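Polyketide biosynthesis cytochrome P450 PksS (Bacillus subtilis, PDB 4YZR) acts as a heme-dependent cytochrome P450 monooxygenase in biosynthesis of the antibiotic polyketide bacillaene, taking dihydrobacillaene as its substrate. Local coordinates at residues Glu116-Ser121 / Ser155-Ile160; Pro148-Val153 / Asn248-Gly253. All blocks are in the same frame, centred on the assembly; numbering follows the deposited sequence.

Contact 1 (Glu116-Ser121 / Ser155-Ile160)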
loop_
_atom_site.group_PDB
_atom_site.type_symbol
_atom_site.label_atom_id
_atom_site.label_comp_id
_atom_site.label_asym_id
_atom_site.label_seq_id
_atom_site.Cartn_x
_atom_site.Cartn_y
_atom_site.Cartn_z
ATOM N N GLU A 116 -15.616 -5.714 8.324
ATOM C CA GLU A 116 -15.605 -6.712 9.334
ATOM C C GLU A 116 -16.352 -7.955 8.969
ATOM O O GLU A 116 -16.026 -9.044 9.308
ATOM C CB GLU A 116 -16.161 -6.176 10.692
ATOM C CG GLU A 116 -15.982 -7.153 11.792
ATOM C CD GLU A 116 -14.537 -7.496 12.188
ATOM O OE1 GLU A 116 -13.583 -6.754 11.951
ATOM O OE2 GLU A 116 -14.259 -8.519 12.802
ATOM N N ASN A 117 -17.399 -7.748 8.201
ATOM C CA ASN A 117 -18.224 -8.841 7.657
ATOM C C ASN A 117 -17.475 -9.817 6.759
ATOM O O ASN A 117 -17.898 -10.974 6.572
ATOM C CB ASN A 117 -19.494 -8.379 6.990
ATOM C CG ASN A 117 -20.537 -7.832 7.957
ATOM O OD1 ASN A 117 -20.489 -8.068 9.170
ATOM N ND2 ASN A 117 -21.500 -7.129 7.411
ATOM N N LEU A 118 -16.298 -9.375 6.278
ATOM C CA LEU A 118 -15.420 -10.237 5.476
ATOM C C LEU A 118 -14.554 -11.164 6.291
ATOM O O LEU A 118 -13.913 -12.054 5.743
ATOM C CB LEU A 118 -14.478 -9.391 4.604
ATOM C CG LEU A 118 -15.211 -8.422 3.674
ATOM C CD1 LEU A 118 -14.128 -7.581 2.975
ATOM C CD2 LEU A 118 -16.009 -9.195 2.638
ATOM N N ARG A 119 -14.563 -11.049 7.587
ATOM C CA ARG A 119 -13.636 -11.789 8.458
ATOM C C ARG A 119 -13.671 -13.244 8.226
ATOM O O ARG A 119 -12.643 -13.917 7.999
ATOM C CB ARG A 119 -13.917 -11.485 9.957
ATOM C CG ARG A 119 -13.132 -12.395 10.872
ATOM C CD ARG A 119 -13.325 -12.023 12.378
ATOM N NE ARG A 119 -12.950 -10.685 12.646
ATOM C CZ ARG A 119 -11.856 -10.117 13.091
ATOM N NH1 ARG A 119 -10.800 -10.750 13.257
ATOM N NH2 ARG A 119 -11.849 -8.795 13.266
ATOM N N GLY A 120 -14.848 -13.860 8.239
ATOM C CA GLY A 120 -14.930 -15.309 8.099
ATOM C C GLY A 120 -14.361 -15.790 6.794
ATOM O O GLY A 120 -13.608 -16.803 6.711
ATOM N N SER A 121 -14.619 -15.121 5.722
ATOM C CA SER A 121 -14.081 -15.467 4.404
ATOM C C SER A 121 -12.578 -15.306 4.310
ATOM O O SER A 121 -11.933 -16.131 3.654
ATOM C CB SER A 121 -14.695 -14.646 3.286
ATOM O OG SER A 121 -14.370 -13.298 3.298
ATOM N N SER A 155 -10.110 -10.585 -5.245
ATOM C CA SER A 155 -10.938 -11.363 -6.220
ATOM C C SER A 155 -12.274 -11.634 -5.680
ATOM O O SER A 155 -13.276 -11.425 -6.400
ATOM C CB SER A 155 -10.286 -12.670 -6.604
ATOM O OG SER A 155 -9.062 -12.452 -7.315
ATOM N N GLU A 156 -12.399 -12.134 -4.505
ATOM C CA GLU A 156 -13.730 -12.369 -3.886
ATOM C C GLU A 156 -14.469 -11.091 -3.733
ATOM O O GLU A 156 -15.695 -11.032 -4.035
ATOM C CB GLU A 156 -13.577 -13.093 -2.557
ATOM C CG GLU A 156 -13.130 -14.528 -2.605
ATOM C CD GLU A 156 -13.203 -15.275 -1.284
ATOM O OE1 GLU A 156 -13.604 -14.704 -0.319
ATOM O OE2 GLU A 156 -12.940 -16.502 -1.287
ATOM N N LEU A 157 -13.801 -10.030 -3.278
ATOM C CA LEU A 157 -14.527 -8.780 -3.033
ATOM C C LEU A 157 -15.082 -8.191 -4.320
ATOM O O LEU A 157 -16.208 -7.666 -4.339
ATOM C CB LEU A 157 -13.545 -7.808 -2.369
ATOM C CG LEU A 157 -14.092 -6.422 -2.058
ATOM C CD1 LEU A 157 -15.202 -6.488 -1.073
ATOM C CD2 LEU A 157 -13.012 -5.542 -1.537
ATOM N N MET A 158 -14.338 -8.269 -5.405
ATOM C CA MET A 158 -14.740 -7.760 -6.686
ATOM C C MET A 158 -15.626 -8.778 -7.494
ATOM O O MET A 158 -16.045 -8.454 -8.627
ATOM C CB MET A 158 -13.554 -7.417 -7.537
ATOM C CG MET A 158 -12.681 -6.371 -6.932
ATOM S SD MET A 158 -13.468 -4.765 -6.902
ATOM C CE MET A 158 -12.211 -3.793 -6.047
ATOM N N GLY A 159 -15.855 -9.961 -7.017
ATOM C CA GLY A 159 -16.620 -10.960 -7.724
ATOM C C GLY A 159 -15.948 -11.473 -8.940
ATOM O O GLY A 159 -16.631 -11.764 -9.945
ATOM N N ILE A 160 -14.627 -11.629 -8.924
ATOM C CA ILE A 160 -13.925 -12.185 -10.096
ATOM C C ILE A 160 -14.140 -13.718 -10.023
ATOM O O ILE A 160 -13.711 -14.343 -9.070
ATOM C CB ILE A 160 -12.398 -11.851 -10.044
ATOM C CG1 ILE A 160 -12.119 -10.375 -9.953
ATOM C CG2 ILE A 160 -11.656 -12.422 -11.238
ATOM C CD1 ILE A 160 -12.822 -9.523 -10.929
HETATM O O HOH W 1 -12.589 -12.785 1.308
HETATM O O HOH W 2 -13.186 -17.339 1.442
#

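Contact 2 (Pro148-Val153 / Asn248-Gly253)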
loop_
_atom_site.group_PDB
_atom_site.type_symbol
_atom_site.label_atom_id
_atom_site.label_comp_id
_atom_site.label_asym_id
_atom_site.label_seq_id
_atom_site.Cartn_x
_atom_site.Cartn_y
_atom_site.Cartn_z
ATOM N N PRO A 148 -0.658 -14.617 -2.266
ATOM C CA PRO A 148 -1.997 -15.123 -2.670
ATOM C C PRO A 148 -3.103 -14.630 -1.816
ATOM O O PRO A 148 -4.170 -14.380 -2.309
ATOM C CB PRO A 148 -1.873 -16.666 -2.635
ATOM C CG PRO A 148 -0.640 -16.885 -1.819
ATOM C CD PRO A 148 0.284 -15.745 -1.975
ATOM N N LEU A 149 -2.902 -14.403 -0.523
ATOM C CA LEU A 149 -4.021 -14.074 0.346
ATOM C C LEU A 149 -4.697 -12.778 -0.099
ATOM O O LEU A 149 -5.918 -12.783 -0.376
ATOM C CB LEU A 149 -3.686 -14.118 1.806
ATOM C CG LEU A 149 -4.824 -13.808 2.765
ATOM C CD1 LEU A 149 -4.774 -14.607 4.113
ATOM C CD2 LEU A 149 -5.065 -12.373 3.044
ATOM N N PRO A 150 -3.975 -11.667 -0.297
ATOM C CA PRO A 150 -4.641 -10.408 -0.704
ATOM C C PRO A 150 -5.265 -10.573 -2.058
ATOM O O PRO A 150 -6.309 -9.928 -2.342
ATOM C CB PRO A 150 -3.549 -9.402 -0.631
ATOM C CG PRO A 150 -2.567 -9.975 0.400
ATOM C CD PRO A 150 -2.557 -11.431 0.069
ATOM N N PHE A 151 -4.635 -11.311 -2.964
ATOM C CA PHE A 151 -5.222 -11.544 -4.290
ATOM C C PHE A 151 -6.533 -12.253 -4.216
ATOM O O PHE A 151 -7.493 -11.844 -4.937
ATOM C CB PHE A 151 -4.230 -12.285 -5.186
ATOM C CG PHE A 151 -4.777 -12.561 -6.591
ATOM C CD1 PHE A 151 -4.668 -11.602 -7.535
ATOM C CD2 PHE A 151 -5.450 -13.688 -6.830
ATOM C CE1 PHE A 151 -5.272 -11.881 -8.821
ATOM C CE2 PHE A 151 -5.972 -13.952 -8.058
ATOM C CZ PHE A 151 -5.915 -13.036 -8.991
ATOM N N ILE A 152 -6.651 -13.271 -3.409
ATOM C CA ILE A 152 -7.921 -13.973 -3.310
ATOM C C ILE A 152 -8.978 -13.074 -2.632
ATOM O O ILE A 152 -10.127 -13.053 -3.033
ATOM C CB ILE A 152 -7.785 -15.328 -2.592
ATOM C CG1 ILE A 152 -6.734 -16.212 -3.371
ATOM C CG2 ILE A 152 -9.144 -16.039 -2.482
ATOM C CD1 ILE A 152 -6.287 -17.383 -2.563
ATOM N N VAL A 153 -8.572 -12.333 -1.601
ATOM C CA VAL A 153 -9.494 -11.397 -0.984
ATOM C C VAL A 153 -10.041 -10.404 -1.947
ATOM O O VAL A 153 -11.270 -10.167 -2.043
ATOM C CB VAL A 153 -8.793 -10.699 0.208
ATOM C CG1 VAL A 153 -9.762 -9.556 0.681
ATOM C CG2 VAL A 153 -8.540 -11.728 1.307
ATOM N N ASN A 248 2.780 -6.576 0.726
ATOM C CA ASN A 248 3.995 -6.148 1.396
ATOM C C ASN A 248 3.755 -6.014 2.888
ATOM O O ASN A 248 4.718 -6.280 3.643
ATOM C CB ASN A 248 4.558 -4.906 0.750
ATOM C CG ASN A 248 5.116 -5.176 -0.598
ATOM O OD1 ASN A 248 5.487 -6.367 -0.804
ATOM N ND2 ASN A 248 5.175 -4.229 -1.419
ATOM N N LEU A 249 2.627 -5.567 3.351
ATOM C CA LEU A 249 2.400 -5.622 4.791
ATOM C C LEU A 249 2.631 -7.044 5.298
ATOM O O LEU A 249 3.270 -7.300 6.329
ATOM C CB LEU A 249 1.020 -5.131 5.193
ATOM C CG LEU A 249 0.612 -5.304 6.657
ATOM C CD1 LEU A 249 1.561 -4.615 7.640
ATOM C CD2 LEU A 249 -0.805 -4.833 6.920
ATOM N N LEU A 250 1.980 -8.010 4.627
ATOM C CA LEU A 250 2.079 -9.378 5.129
ATOM C C LEU A 250 3.450 -9.892 5.028
ATOM O O LEU A 250 3.934 -10.598 5.942
ATOM C CB LEU A 250 1.129 -10.257 4.355
ATOM C CG LEU A 250 -0.349 -9.957 4.458
ATOM C CD1 LEU A 250 -1.257 -10.917 3.731
ATOM C CD2 LEU A 250 -0.841 -9.679 5.840
ATOM N N GLY A 251 4.173 -9.638 3.923
ATOM C CA GLY A 251 5.505 -10.170 3.773
ATOM C C GLY A 251 6.507 -9.535 4.701
ATOM O O GLY A 251 7.277 -10.190 5.427
ATOM N N SER A 252 6.568 -8.196 4.627
ATOM C CA SER A 252 7.495 -7.487 5.440
ATOM C C SER A 252 7.157 -7.570 6.894
ATOM O O SER A 252 8.048 -7.573 7.720
ATOM C CB SER A 252 7.549 -6.027 5.008
ATOM O OG SER A 252 8.009 -5.921 3.680
ATOM N N GLY A 253 5.892 -7.627 7.233
ATOM C CA GLY A 253 5.527 -7.835 8.657
ATOM C C GLY A 253 5.971 -9.184 9.138
ATOM O O GLY A 253 6.467 -9.259 10.272
#

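Contact 1 (Glu116-Ser121 / Ser155-Ile160)
Ser121 and Glu156 face each other across the outer side of two helices of the cytochrome P450 fold, 119-133 and 148-158, which correspond to helices D and E of the family's four-helix bundle. No direct hydrogen bond joins them. Glu156 OE1 approaches Ser121 CB to 3.8 Å, and water mediates the polar link. Water 1 donates to Ser121 OG and to Glu156 OE1, at 2.7 Å each, spending both its protons across the gap. Water 2 lies within bonding distance of Ser121 O and Glu156 OE2 and probably makes a second, less certain bridge. Beside this polar link the contact is apolar: Leu118 CD1 meets Leu157 CD1 at 4.3 Å, a loose methyl-to-methyl touch.

Behind the first shell, Ser121 OG donates back to Leu118 O at 2.8 Å, with a C=O...donor angle of 129° and the donor tilted 18° from the carbonyl plane. A chi1 of 68° sets the hydroxyl between backbone N and carbonyl carbon, from where it can give its proton to Leu118 O and accept one from water 1. The same Leu118 therefore supplies both a methyl and an acceptor. It sits in a type I turn from Glu116 to Arg119 and also touches Leu357 of helix 355-372. On the other side, Leu157 packs against Leu212 of helix 212-218, and its side chain lies about 6 Å from the heme. Just past Leu157, helix 148-158 ends in a Schellman motif at Gly159, whose positive phi turns the chain out of the helix. Two backbone bonds close that turn: Ile160 N to Ser155 O at 2.9 Å and Gly159 N to Glu156 O at 3.2 Å.

Contact 2 (Pro148-Val153 / Asn248-Gly253)
The pyrrolidine ring of Pro150 is the nearest thing to a flat group where it meets Leu250; no aromatic ring or amide side chain takes part. Its CG and CD carbons receive the CD1 methyl of Leu250, at 3.7 Å from CG and 3.9 Å from CD. The methyl arrives obliquely rather than over the middle of the ring, and the pucker lifts CG to the side from which it comes. This joins helices 148-158 and 228-259 of the cytochrome P450 fold, corresponding to helix E and the long central helix I.

Leu149 adds the second touch. Its CD2 lies 4.1 Å from Leu250 CD1, the two leucine side chains crossing at about a right angle, so one methyl rests against two consecutive residues of helix 148-158. Leu250 extends outward to reach them: with chi1 at -63° and chi2 at -176°, CD1 continues the line of the chain away from its own backbone. The contact is buried and wholly apolar.

Further helices close round the same residues. Leu250 also touches Ala365 of helix 355-372, while Leu149 and Pro150 reach Glu361 there; Leu149 packs in addition on Ala126 and Leu129 of helix 119-133, which places the contact inside the bundle those four helices form. On helix 228-259 the next-door residue Leu249 serves the heme pocket, whereas Leu250 is turned to the bundle.

Pro150 has no backbone N-H to give, and it stands in the first turn of its helix, where no N-H needs to reach back to a carbonyl of that helix. Within 148-153 the i to i-4 bonding is seen in Ile152 N to Pro148 O at 2.9 Å.

How the contacts relate
Both contacts draw on helix 148-158, with adjoining segments: contact 2 uses its first turns, contact 1 its last turn and the bend after it. Their centres lie 14 Å apart, and the change of depth changes the chemistry. Contact 2 is buried and made of methyl and ring carbons against the central helix 228-259. Contact 1 lies at the surface, where the start of helix 119-133 faces the helix end through waters and a carboxylate, with one leucine pair beside them. The segments alternate along the chain. Helix 148-158 packs into the bundle's interior near its start and meets helix 119-133 at the surface near its end.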